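PDB 3QBR: SJCHGC06286 protein from Schistosoma japonicum, which probably binds BH domains of other Bcl-2 family proteins and so takes part in controlling apoptosis, here as the helical part without its membrane segment. Local coordinates for residues A[18-23]-A[54-59]; A[22-27]-A[60-65]; A[95-100]-A[142-147]; A[104-109]-A[149-154]. One frame throughout, in Å; residues are numbered along the deposited sequence.

The four contacts form two pairs on one Bcl-2 helical bundle. Contact 1 joins helix 17-31 to the turn that leads into helix 58-79, contact 2 to that helix itself; they share S22 and T23, their centres being about 7 Å apart. Contacts 3 and 4 follow one another along helices 99-113 and 142-159, with centres about 12 Å apart. Helix 142-159 also meets helix 17-31 and so bridges the pairs: S153 of contact 4 packs on S22, while H26 CE1 of contact 2 lies 3.5 Å from Q146 OE1 of contact 3. Contacts 2 and 4, about 18 Å apart between centres, flank the chain's centre. Near contact 4, a chain of another protein packs on F105, E108 and I109.

Contact 1 of 4, residues A[18-23]-A[54-59]; sequences RLQTST and CVPNGQ
Q20, on a turn of helix 17-31, lies nearest V55, their CA atoms 6.0 Å apart. V55 opens a type II beta turn that runs to G58 and leads the chain into helix 58-79. N57 takes the positive phi (73°) of this turn, which is closed by G58 N bonding to V55 O at 3.0 Å. The V55 side chain meets the helix with both methyls. Its CG2 touches Q20 CG at 3.7 Å and also packs on the T23 methyl CG2 at 4.0 Å, whereas CG1 sits against the Q20 chain as it runs across at roughly a right angle. A chi1 of -165° carries the extended Q20 chain across V55 to P56, CD lying 4.2 Å from P56 CD. T23 presents its methyl to V55 while its hydroxyl turns back on its own helix, OG1 donating to L19 O at 3.1 Å from the opposite face to T23 N; OG1 also makes a weak bond with T53 N. W170 packs on Q20 beside the contact. Between the two segments the contact is thus purely van der Waals: a valine rests on the aliphatic parts of a glutamine and a threonine near the surface, and no hydrogen bond crosses.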
loop_
_atom_site.group_PDB
_atom_site.type_symbol
_atom_site.label_atom_id
_atom_site.label_comp_id
_atom_site.label_asym_id
_atom_site.label_seq_id
_atom_site.Cartn_x
_atom_site.Cartn_y
_atom_site.Cartn_z
ATOM N N ARG A 18 -13.886 -4.140 -4.299
ATOM C CA ARG A 18 -13.119 -4.511 -3.122
ATOM C C ARG A 18 -12.303 -5.761 -3.349
ATOM O O ARG A 18 -11.232 -5.909 -2.777
ATOM C CB ARG A 18 -14.004 -4.743 -1.908
ATOM C CG ARG A 18 -13.184 -4.956 -0.647
ATOM C CD ARG A 18 -14.038 -5.211 0.580
ATOM N NE ARG A 18 -15.081 -6.183 0.282
ATOM C CZ ARG A 18 -16.361 -5.866 0.110
ATOM N NH1 ARG A 18 -16.748 -4.601 0.235
ATOM N NH2 ARG A 18 -17.250 -6.812 -0.181
ATOM N N LEU A 19 -12.813 -6.679 -4.160
ATOM C CA LEU A 19 -12.146 -7.966 -4.357
ATOM C C LEU A 19 -11.015 -7.818 -5.366
ATOM O O LEU A 19 -9.932 -8.388 -5.228
ATOM C CB LEU A 19 -13.151 -8.975 -4.877
ATOM C CG LEU A 19 -12.584 -10.375 -5.077
ATOM C CD1 LEU A 19 -11.880 -10.875 -3.811
ATOM C CD2 LEU A 19 -13.705 -11.301 -5.487
ATOM N N GLN A 20 -11.300 -7.045 -6.400
ATOM C CA GLN A 20 -10.293 -6.638 -7.349
ATOM C C GLN A 20 -9.133 -5.943 -6.613
ATOM O O GLN A 20 -7.978 -6.336 -6.773
ATOM C CB GLN A 20 -10.934 -5.720 -8.389
ATOM C CG GLN A 20 -10.136 -5.487 -9.653
ATOM C CD GLN A 20 -10.875 -4.583 -10.638
ATOM O OE1 GLN A 20 -12.044 -4.819 -10.953
ATOM N NE2 GLN A 20 -10.193 -3.548 -11.131
ATOM N N THR A 21 -9.420 -4.944 -5.777
ATOM C CA THR A 21 -8.329 -4.163 -5.194
ATOM C C THR A 21 -7.490 -5.009 -4.244
ATOM O O THR A 21 -6.267 -4.878 -4.165
ATOM C CB THR A 21 -8.795 -2.859 -4.487
ATOM O OG1 THR A 21 -9.022 -3.119 -3.109
ATOM C CG2 THR A 21 -10.057 -2.313 -5.105
ATOM N N SER A 22 -8.156 -5.883 -3.524
ATOM C CA SER A 22 -7.474 -6.867 -2.693
ATOM C C SER A 22 -6.442 -7.697 -3.490
ATOM O O SER A 22 -5.271 -7.805 -3.105
ATOM C CB SER A 22 -8.524 -7.771 -2.021
ATOM O OG SER A 22 -7.909 -8.767 -1.241
ATOM N N THR A 23 -6.879 -8.260 -4.613
ATOM C CA THR A 23 -6.017 -9.084 -5.458
ATOM C C THR A 23 -4.789 -8.309 -5.944
ATOM O O THR A 23 -3.701 -8.878 -6.103
ATOM C CB THR A 23 -6.794 -9.663 -6.683
ATOM O OG1 THR A 23 -7.888 -10.483 -6.247
ATOM C CG2 THR A 23 -5.875 -10.468 -7.559
ATOM N N CYS A 54 -9.581 -12.235 -11.183
ATOM C CA CYS A 54 -8.617 -11.872 -12.186
ATOM C C CYS A 54 -8.842 -10.387 -12.440
ATOM O O CYS A 54 -9.966 -9.952 -12.694
ATOM C CB CYS A 54 -8.843 -12.722 -13.449
ATOM S SG CYS A 54 -8.312 -12.002 -15.026
ATOM N N VAL A 55 -7.770 -9.611 -12.356
ATOM C CA VAL A 55 -7.843 -8.167 -12.573
ATOM C C VAL A 55 -7.543 -7.845 -14.028
ATOM O O VAL A 55 -6.565 -8.346 -14.586
ATOM C CB VAL A 55 -6.847 -7.408 -11.657
ATOM C CG1 VAL A 55 -6.863 -5.905 -11.957
ATOM C CG2 VAL A 55 -7.162 -7.693 -10.179
ATOM N N PRO A 56 -8.399 -7.029 -14.661
ATOM C CA PRO A 56 -8.153 -6.698 -16.070
ATOM C C PRO A 56 -6.926 -5.805 -16.229
ATOM O O PRO A 56 -6.841 -4.763 -15.583
ATOM C CB PRO A 56 -9.426 -5.960 -16.495
ATOM C CG PRO A 56 -10.450 -6.319 -15.463
ATOM C CD PRO A 56 -9.729 -6.595 -14.193
ATOM N N ASN A 57 -5.989 -6.209 -17.080
ATOM C CA ASN A 57 -4.760 -5.452 -17.268
ATOM C C ASN A 57 -3.836 -5.605 -16.090
ATOM O O ASN A 57 -2.816 -4.931 -16.005
ATOM C CB ASN A 57 -5.080 -3.991 -17.484
ATOM C CG ASN A 57 -5.989 -3.788 -18.659
ATOM O OD1 ASN A 57 -6.052 -4.638 -19.548
ATOM N ND2 ASN A 57 -6.713 -2.666 -18.678
ATOM N N GLY A 58 -4.213 -6.506 -15.183
ATOM C CA GLY A 58 -3.457 -6.774 -13.977
ATOM C C GLY A 58 -1.951 -6.650 -14.131
ATOM O O GLY A 58 -1.289 -6.021 -13.307
ATOM N N GLN A 59 -1.396 -7.245 -15.179
ATOM C CA GLN A 59 0.055 -7.247 -15.320
ATOM C C GLN A 59 0.576 -5.853 -15.619
ATOM O O GLN A 59 1.548 -5.399 -15.008
ATOM C CB GLN A 59 0.517 -8.240 -16.390
ATOM C CG GLN A 59 0.677 -9.659 -15.874
ATOM C CD GLN A 59 1.445 -10.551 -16.840
ATOM O OE1 GLN A 59 1.546 -10.254 -18.036
ATOM N NE2 GLN A 59 1.994 -11.653 -16.324
#

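Contact 2 of 4, residues A[22-27]-A[60-65]; sequences STLCHS and EIIHSL
T23 O is gripped twice from one turn further along helix 17-31, by S27 OG at 2.9 Å and by S27 N at 3.1 Å. The two donors arrive from opposite faces of the carbonyl plane, the hydroxyl tilted 29° out of it. Because the S27 oxygen is folded back in this way, it is the methylene of S27 that meets the partner helix, with CB lying 3.8 Å from I62 CD1. L24 supplies the main bulk of the contact. Its CD2 touches both isoleucines, 3.5 Å from I62 CD1 and 3.8 Å from I61 CG2, while its other methyl, CD1, also borders I61 CG2. The L24 and I61 chains meet nearly at right angles, whereas L24 and I62 run past each other in opposite senses. I62 is bent at both torsions (chi2 -67°), which lays CD1 alongside helix 17-31, near S27 CB and the carbonyl oxygen of L24. The helix segments cross at -55°, with axes 10.6 Å apart at closest approach. W170 packs on both L24 and I61, extending the apolar layer beyond the pair, and L173 and I174 of helix 172-176 adjoin I61. This oblique, apolar packing of the first helix on helix 58-79, the one that in relatives carries the BH3 motif, belongs to the all-helical Bcl-2 fold.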
loop_
_atom_site.group_PDB
_atom_site.type_symbol
_atom_site.label_atom_id
_atom_site.label_comp_id
_atom_site.label_asym_id
_atom_site.label_seq_id
_atom_site.Cartn_x
_atom_site.Cartn_y
_atom_site.Cartn_z
ATOM N N SER A 22 -8.156 -5.883 -3.524
ATOM C CA SER A 22 -7.474 -6.867 -2.693
ATOM C C SER A 22 -6.442 -7.697 -3.490
ATOM O O SER A 22 -5.271 -7.805 -3.105
ATOM C CB SER A 22 -8.524 -7.771 -2.021
ATOM O OG SER A 22 -7.909 -8.767 -1.241
ATOM N N THR A 23 -6.879 -8.260 -4.613
ATOM C CA THR A 23 -6.017 -9.084 -5.458
ATOM C C THR A 23 -4.789 -8.309 -5.944
ATOM O O THR A 23 -3.701 -8.878 -6.103
ATOM C CB THR A 23 -6.794 -9.663 -6.683
ATOM O OG1 THR A 23 -7.888 -10.483 -6.247
ATOM C CG2 THR A 23 -5.875 -10.468 -7.559
ATOM N N LEU A 24 -4.959 -7.009 -6.185
ATOM C CA LEU A 24 -3.832 -6.189 -6.638
ATOM C C LEU A 24 -2.788 -6.036 -5.550
ATOM O O LEU A 24 -1.587 -6.059 -5.827
ATOM C CB LEU A 24 -4.293 -4.815 -7.065
ATOM C CG LEU A 24 -4.359 -4.562 -8.557
ATOM C CD1 LEU A 24 -4.858 -3.124 -8.767
ATOM C CD2 LEU A 24 -2.982 -4.798 -9.197
ATOM N N CYS A 25 -3.252 -5.881 -4.311
ATOM C CA CYS A 25 -2.326 -5.756 -3.197
ATOM C C CYS A 25 -1.476 -6.985 -3.049
ATOM O O CYS A 25 -0.249 -6.861 -3.010
ATOM C CB CYS A 25 -3.046 -5.490 -1.884
ATOM S SG CYS A 25 -3.763 -3.886 -1.886
ATOM N N HIS A 26 -2.122 -8.156 -2.941
ATOM C CA HIS A 26 -1.390 -9.438 -2.943
ATOM C C HIS A 26 -0.342 -9.543 -4.078
ATOM O O HIS A 26 0.853 -9.683 -3.818
ATOM C CB HIS A 26 -2.354 -10.629 -2.945
ATOM C CG HIS A 26 -3.182 -10.733 -1.705
ATOM N ND1 HIS A 26 -2.634 -10.973 -0.462
ATOM C CD2 HIS A 26 -4.515 -10.625 -1.508
ATOM C CE1 HIS A 26 -3.593 -11.008 0.446
ATOM N NE2 HIS A 26 -4.745 -10.803 -0.164
ATOM N N SER A 27 -0.769 -9.430 -5.328
ATOM C CA SER A 27 0.173 -9.551 -6.435
ATOM C C SER A 27 1.296 -8.569 -6.288
ATOM O O SER A 27 2.459 -8.931 -6.426
ATOM C CB SER A 27 -0.500 -9.295 -7.779
ATOM O OG SER A 27 -1.692 -10.036 -7.873
ATOM N N GLU A 60 -0.066 -5.186 -16.571
ATOM C CA GLU A 60 0.235 -3.793 -16.871
ATOM C C GLU A 60 0.151 -2.883 -15.620
ATOM O O GLU A 60 1.021 -2.043 -15.388
ATOM C CB GLU A 60 -0.683 -3.288 -17.983
ATOM C CG GLU A 60 -0.158 -3.594 -19.342
ATOM C CD GLU A 60 1.342 -3.361 -19.416
ATOM O OE1 GLU A 60 1.789 -2.226 -19.122
ATOM O OE2 GLU A 60 2.082 -4.315 -19.756
ATOM N N ILE A 61 -0.875 -3.093 -14.806
ATOM C CA ILE A 61 -1.080 -2.295 -13.616
ATOM C C ILE A 61 0.025 -2.512 -12.582
ATOM O O ILE A 61 0.493 -1.557 -11.975
ATOM C CB ILE A 61 -2.462 -2.577 -12.992
ATOM C CG1 ILE A 61 -3.584 -2.124 -13.936
ATOM C CG2 ILE A 61 -2.570 -1.910 -11.632
ATOM C CD1 ILE A 61 -4.996 -2.453 -13.395
ATOM N N ILE A 62 0.425 -3.769 -12.383
ATOM C CA ILE A 62 1.478 -4.133 -11.436
ATOM C C ILE A 62 2.828 -3.582 -11.902
ATOM O O ILE A 62 3.592 -3.086 -11.097
ATOM C CB ILE A 62 1.607 -5.675 -11.280
ATOM C CG1 ILE A 62 0.445 -6.256 -10.472
ATOM C CG2 ILE A 62 2.968 -6.062 -10.652
ATOM C CD1 ILE A 62 0.387 -5.848 -9.004
ATOM N N HIS A 63 3.122 -3.682 -13.197
ATOM C CA HIS A 63 4.323 -3.062 -13.763
ATOM C C HIS A 63 4.402 -1.547 -13.480
ATOM O O HIS A 63 5.427 -1.037 -13.001
ATOM C CB HIS A 63 4.429 -3.319 -15.271
ATOM C CG HIS A 63 4.764 -4.734 -15.625
ATOM N ND1 HIS A 63 5.561 -5.540 -14.834
ATOM C CD2 HIS A 63 4.423 -5.494 -16.700
ATOM C CE1 HIS A 63 5.683 -6.731 -15.394
ATOM N NE2 HIS A 63 5.004 -6.727 -16.529
ATOM N N SER A 64 3.315 -0.839 -13.775
ATOM C CA SER A 64 3.228 0.577 -13.482
ATOM C C SER A 64 3.526 0.809 -12.027
ATOM O O SER A 64 4.306 1.693 -11.689
ATOM C CB SER A 64 1.841 1.130 -13.810
ATOM O OG SER A 64 1.679 1.246 -15.207
ATOM N N LEU A 65 2.903 0.027 -11.158
ATOM C CA LEU A 65 3.074 0.252 -9.725
ATOM C C LEU A 65 4.515 0.047 -9.272
ATOM O O LEU A 65 4.975 0.702 -8.339
ATOM C CB LEU A 65 2.162 -0.659 -8.926
ATOM C CG LEU A 65 0.785 -0.115 -8.671
ATOM C CD1 LEU A 65 0.015 -1.206 -7.979
ATOM C CD2 LEU A 65 0.890 1.152 -7.798
#

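Contact 3 of 4, residues A[95-100]-A[142-147]; sequences KPVDKT and SDAIQM
The peptide carbonyl of K99 is the flat group that meets the other segment here, and it does so through its oxygen: the terminal methyl CE of M147 approaches K99 O, with the sulfur SD farther off at 4.1 Å. M147 reaches the start of helix 99-113 by leaving its own backbone with CG anti to N (chi1 -171°) and then bending at both following torsions, which turns the thioether back toward K99. Beside it, one methyl of V97 (CG2) faces the CB of A144; the model places these two carbons too close together for their separation to mean anything beyond plain apolar contact. The backbones are nearest at K99 and A144, whose CA atoms lie 6.0 Å apart, a distance allowed by the small side chain of A144. K99 directs the end of its own side chain away from helix 142-159. D98 caps the helix that follows, its OD2 accepting from A101 N, while L102 packs on both A144 and M147 from the next turn. An N-capped helix start, that of helix 99-113, is thus set against the beginning of helix 142-159 in the Bcl-2 helical bundle.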
loop_
_atom_site.group_PDB
_atom_site.type_symbol
_atom_site.label_atom_id
_atom_site.label_comp_id
_atom_site.label_asym_id
_atom_site.label_seq_id
_atom_site.Cartn_x
_atom_site.Cartn_y
_atom_site.Cartn_z
ATOM N N LYS A 95 7.261 -8.905 19.727
ATOM C CA LYS A 95 6.057 -8.939 20.535
ATOM C C LYS A 95 4.819 -8.957 19.668
ATOM O O LYS A 95 4.644 -8.067 18.837
ATOM C CB LYS A 95 6.009 -7.718 21.452
ATOM C CG LYS A 95 6.633 -7.948 22.818
ATOM C CD LYS A 95 6.137 -6.920 23.827
ATOM C CE LYS A 95 6.416 -7.356 25.267
ATOM N NZ LYS A 95 5.606 -8.542 25.676
ATOM N N PRO A 96 3.954 -9.967 19.866
ATOM C CA PRO A 96 2.673 -10.032 19.157
ATOM C C PRO A 96 2.053 -8.642 19.063
ATOM O O PRO A 96 1.928 -7.951 20.080
ATOM C CB PRO A 96 1.840 -10.952 20.041
ATOM C CG PRO A 96 2.847 -11.897 20.591
ATOM C CD PRO A 96 4.125 -11.104 20.784
ATOM N N VAL A 97 1.694 -8.237 17.844
ATOM C CA VAL A 97 1.275 -6.875 17.587
ATOM C C VAL A 97 -0.191 -6.683 17.962
ATOM O O VAL A 97 -0.990 -7.627 17.919
ATOM C CB VAL A 97 1.549 -6.462 16.119
ATOM C CG1 VAL A 97 2.998 -6.780 15.746
ATOM C CG2 VAL A 97 0.580 -7.163 15.171
ATOM N N ASP A 98 -0.520 -5.457 18.362
ATOM C CA ASP A 98 -1.880 -5.077 18.723
ATOM C C ASP A 98 -2.748 -4.917 17.462
ATOM O O ASP A 98 -2.773 -3.851 16.842
ATOM C CB ASP A 98 -1.836 -3.766 19.520
ATOM C CG ASP A 98 -3.154 -3.439 20.220
ATOM O OD1 ASP A 98 -3.092 -2.838 21.313
ATOM O OD2 ASP A 98 -4.239 -3.759 19.687
ATOM N N LYS A 99 -3.451 -5.985 17.092
ATOM C CA LYS A 99 -4.313 -5.992 15.908
ATOM C C LYS A 99 -5.041 -4.664 15.699
ATOM O O LYS A 99 -4.831 -3.965 14.703
ATOM C CB LYS A 99 -5.358 -7.114 16.023
ATOM C CG LYS A 99 -6.348 -6.921 17.179
ATOM C CD LYS A 99 -7.418 -8.003 17.232
ATOM C CE LYS A 99 -7.989 -8.135 18.643
ATOM N NZ LYS A 99 -8.411 -6.825 19.214
ATOM N N THR A 100 -5.891 -4.322 16.660
ATOM C CA THR A 100 -6.876 -3.269 16.481
ATOM C C THR A 100 -6.313 -1.857 16.718
ATOM O O THR A 100 -6.792 -0.886 16.122
ATOM C CB THR A 100 -8.139 -3.565 17.324
ATOM O OG1 THR A 100 -9.027 -2.443 17.284
ATOM C CG2 THR A 100 -7.764 -3.886 18.755
ATOM N N SER A 142 2.010 -12.619 10.723
ATOM C CA SER A 142 1.121 -12.967 9.637
ATOM C C SER A 142 -0.258 -12.323 9.758
ATOM O O SER A 142 -0.748 -11.748 8.792
ATOM C CB SER A 142 1.028 -14.484 9.465
ATOM O OG SER A 142 0.277 -15.072 10.498
ATOM N N ASP A 143 -0.885 -12.389 10.927
ATOM C CA ASP A 143 -2.239 -11.831 11.056
ATOM C C ASP A 143 -2.264 -10.304 10.926
ATOM O O ASP A 143 -3.182 -9.765 10.313
ATOM C CB ASP A 143 -2.877 -12.241 12.366
ATOM C CG ASP A 143 -2.126 -11.697 13.551
ATOM O OD1 ASP A 143 -0.878 -11.843 13.569
ATOM O OD2 ASP A 143 -2.779 -11.118 14.453
ATOM N N ALA A 144 -1.266 -9.601 11.472
ATOM C CA ALA A 144 -1.230 -8.149 11.260
ATOM C C ALA A 144 -1.131 -7.837 9.759
ATOM O O ALA A 144 -1.808 -6.930 9.246
ATOM C CB ALA A 144 -0.088 -7.444 12.064
ATOM N N ILE A 145 -0.288 -8.601 9.065
ATOM C CA ILE A 145 -0.087 -8.430 7.636
ATOM C C ILE A 145 -1.432 -8.562 6.904
ATOM O O ILE A 145 -1.862 -7.647 6.192
ATOM C CB ILE A 145 0.938 -9.463 7.096
ATOM C CG1 ILE A 145 2.309 -9.204 7.704
ATOM C CG2 ILE A 145 1.003 -9.416 5.579
ATOM C CD1 ILE A 145 3.457 -10.081 7.160
ATOM N N GLN A 146 -2.110 -9.687 7.110
ATOM C CA GLN A 146 -3.395 -9.915 6.466
ATOM C C GLN A 146 -4.379 -8.854 6.877
ATOM O O GLN A 146 -5.320 -8.541 6.148
ATOM C CB GLN A 146 -3.958 -11.299 6.806
ATOM C CG GLN A 146 -3.309 -12.452 6.028
ATOM C CD GLN A 146 -3.109 -12.152 4.530
ATOM O OE1 GLN A 146 -4.030 -11.676 3.843
ATOM N NE2 GLN A 146 -1.898 -12.447 4.020
ATOM N N MET A 147 -4.181 -8.298 8.062
ATOM C CA MET A 147 -5.088 -7.260 8.533
ATOM C C MET A 147 -4.879 -5.976 7.712
ATOM O O MET A 147 -5.830 -5.413 7.167
ATOM C CB MET A 147 -4.872 -7.024 10.018
ATOM C CG MET A 147 -5.919 -6.117 10.654
ATOM S SD MET A 147 -5.358 -4.413 10.664
ATOM C CE MET A 147 -3.954 -4.609 11.775
#

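Contact 4 of 4, residues A[104-109]-A[149-154]; sequences IFYLEI and IKTTSQ
Y106 and T152 form the closely fitted, buried part of this contact, whereas L107 closes it on the more exposed side. The Y106 hydroxyl donates to T152 OG1 at 3.0 Å, and T152 OG1 in turn bonds to the carbonyl oxygen of L148 in its own helix. The threonine oxygen thus passes the polar chain from the tyrosine to the helix backbone. Y106 leaves its helix with CG anti to the backbone N (chi1 -167°), which carries the ring across the gap between helices. The methyl CG2 of T151 sits at the ring edge, in its plane, 3.8 Å from CD2. L129 and L132 of helix 119-137 also pack on Y106. Toward the partly exposed side only a single branch is involved: L107 CD2 touches that same T151 methyl at 3.6 Å, so that CG2 touches both the leucine and the tyrosine. Y155 adjoins L107 here. The helix segments cross at -39° with axes 10.8 Å apart, a spacing spanned by the long Y106 side chain. F105, E108 and I109 of helix 99-113 pack on a chain of another protein, consistent with a Bcl-2 groove ligand. Chemically, the contact joins one buried hydrogen bond to a small apolar patch, giving the tyrosine hydroxyl a partner among surroundings made largely of hydrocarbon.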
loop_
_atom_site.group_PDB
_atom_site.type_symbol
_atom_site.label_atom_id
_atom_site.label_comp_id
_atom_site.label_asym_id
_atom_site.label_seq_id
_atom_site.Cartn_x
_atom_site.Cartn_y
_atom_site.Cartn_z
ATOM N N ILE A 104 -6.477 1.234 13.741
ATOM C CA ILE A 104 -6.638 2.639 14.109
ATOM C C ILE A 104 -5.567 3.574 13.525
ATOM O O ILE A 104 -5.875 4.546 12.819
ATOM C CB ILE A 104 -6.612 2.816 15.641
ATOM C CG1 ILE A 104 -7.721 1.995 16.312
ATOM C CG2 ILE A 104 -6.692 4.291 15.995
ATOM C CD1 ILE A 104 -8.854 1.656 15.398
ATOM N N PHE A 105 -4.310 3.303 13.838
ATOM C CA PHE A 105 -3.266 4.177 13.351
ATOM C C PHE A 105 -3.190 4.136 11.853
ATOM O O PHE A 105 -3.069 5.184 11.215
ATOM C CB PHE A 105 -1.927 3.818 13.948
ATOM C CG PHE A 105 -1.922 3.865 15.430
ATOM C CD1 PHE A 105 -2.780 4.726 16.096
ATOM C CD2 PHE A 105 -1.062 3.064 16.167
ATOM C CE1 PHE A 105 -2.797 4.785 17.474
ATOM C CE2 PHE A 105 -1.065 3.122 17.546
ATOM C CZ PHE A 105 -1.937 3.983 18.203
ATOM N N TYR A 106 -3.260 2.927 11.293
ATOM C CA TYR A 106 -3.279 2.766 9.840
ATOM C C TYR A 106 -4.384 3.625 9.261
ATOM O O TYR A 106 -4.160 4.396 8.325
ATOM C CB TYR A 106 -3.485 1.295 9.403
ATOM C CG TYR A 106 -3.184 1.097 7.935
ATOM C CD1 TYR A 106 -1.942 1.442 7.425
ATOM C CD2 TYR A 106 -4.135 0.608 7.061
ATOM C CE1 TYR A 106 -1.644 1.302 6.094
ATOM C CE2 TYR A 106 -3.841 0.440 5.704
ATOM C CZ TYR A 106 -2.593 0.799 5.236
ATOM O OH TYR A 106 -2.255 0.674 3.911
ATOM N N LEU A 107 -5.579 3.483 9.823
ATOM C CA LEU A 107 -6.721 4.243 9.348
ATOM C C LEU A 107 -6.503 5.763 9.437
ATOM O O LEU A 107 -6.883 6.506 8.522
ATOM C CB LEU A 107 -7.996 3.793 10.056
ATOM C CG LEU A 107 -8.509 2.500 9.424
ATOM C CD1 LEU A 107 -9.874 2.116 9.950
ATOM C CD2 LEU A 107 -8.547 2.645 7.895
ATOM N N GLU A 108 -5.870 6.212 10.519
ATOM C CA GLU A 108 -5.566 7.621 10.684
ATOM C C GLU A 108 -4.532 8.083 9.651
ATOM O O GLU A 108 -4.586 9.215 9.164
ATOM C CB GLU A 108 -5.040 7.897 12.099
ATOM C CG GLU A 108 -6.099 7.861 13.207
ATOM C CD GLU A 108 -5.520 8.154 14.602
ATOM O OE1 GLU A 108 -4.328 8.533 14.715
ATOM O OE2 GLU A 108 -6.265 8.000 15.592
ATOM N N ILE A 109 -3.573 7.218 9.339
ATOM C CA ILE A 109 -2.554 7.557 8.352
ATOM C C ILE A 109 -3.135 7.664 6.937
ATOM O O ILE A 109 -2.741 8.533 6.157
ATOM C CB ILE A 109 -1.434 6.521 8.325
ATOM C CG1 ILE A 109 -0.784 6.411 9.700
ATOM C CG2 ILE A 109 -0.411 6.877 7.251
ATOM C CD1 ILE A 109 0.540 5.712 9.675
ATOM N N ILE A 149 -3.642 -5.614 4.748
ATOM C CA ILE A 149 -4.126 -5.823 3.389
ATOM C C ILE A 149 -5.651 -5.761 3.306
ATOM O O ILE A 149 -6.197 -5.214 2.357
ATOM C CB ILE A 149 -3.629 -7.143 2.821
ATOM C CG1 ILE A 149 -2.119 -7.079 2.616
ATOM C CG2 ILE A 149 -4.306 -7.415 1.509
ATOM C CD1 ILE A 149 -1.514 -8.437 2.304
ATOM N N LYS A 150 -6.343 -6.291 4.307
ATOM C CA LYS A 150 -7.808 -6.258 4.293
ATOM C C LYS A 150 -8.340 -4.848 4.510
ATOM O O LYS A 150 -9.319 -4.443 3.870
ATOM C CB LYS A 150 -8.389 -7.198 5.346
ATOM C CG LYS A 150 -9.884 -7.270 5.327
ATOM C CD LYS A 150 -10.381 -8.065 6.534
ATOM C CE LYS A 150 -11.872 -8.380 6.471
ATOM N NZ LYS A 150 -12.322 -9.053 7.727
ATOM N N THR A 151 -7.686 -4.108 5.410
ATOM C CA THR A 151 -8.079 -2.744 5.728
ATOM C C THR A 151 -7.842 -1.828 4.531
ATOM O O THR A 151 -8.732 -1.063 4.145
ATOM C CB THR A 151 -7.347 -2.228 6.974
ATOM O OG1 THR A 151 -7.772 -2.994 8.104
ATOM C CG2 THR A 151 -7.665 -0.785 7.218
ATOM N N THR A 152 -6.658 -1.905 3.927
ATOM C CA THR A 152 -6.449 -1.220 2.651
ATOM C C THR A 152 -7.602 -1.484 1.645
ATOM O O THR A 152 -8.072 -0.569 0.966
ATOM C CB THR A 152 -5.128 -1.632 2.038
ATOM O OG1 THR A 152 -4.115 -1.528 3.031
ATOM C CG2 THR A 152 -4.773 -0.757 0.839
ATOM N N SER A 153 -8.070 -2.729 1.567
ATOM C CA SER A 153 -9.150 -3.093 0.645
ATOM C C SER A 153 -10.485 -2.441 0.957
ATOM O O SER A 153 -11.117 -1.902 0.045
ATOM C CB SER A 153 -9.347 -4.614 0.582
ATOM O OG SER A 153 -8.257 -5.234 -0.081
ATOM N N GLN A 154 -10.929 -2.518 2.218
ATOM C CA GLN A 154 -12.172 -1.848 2.626
ATOM C C GLN A 154 -12.100 -0.337 2.396
ATOM O O GLN A 154 -12.998 0.248 1.810
ATOM C CB GLN A 154 -12.498 -2.097 4.099
ATOM C CG GLN A 154 -12.910 -3.499 4.436
ATOM C CD GLN A 154 -12.533 -3.863 5.863
ATOM O OE1 GLN A 154 -12.165 -2.997 6.663
ATOM N NE2 GLN A 154 -12.612 -5.150 6.186
#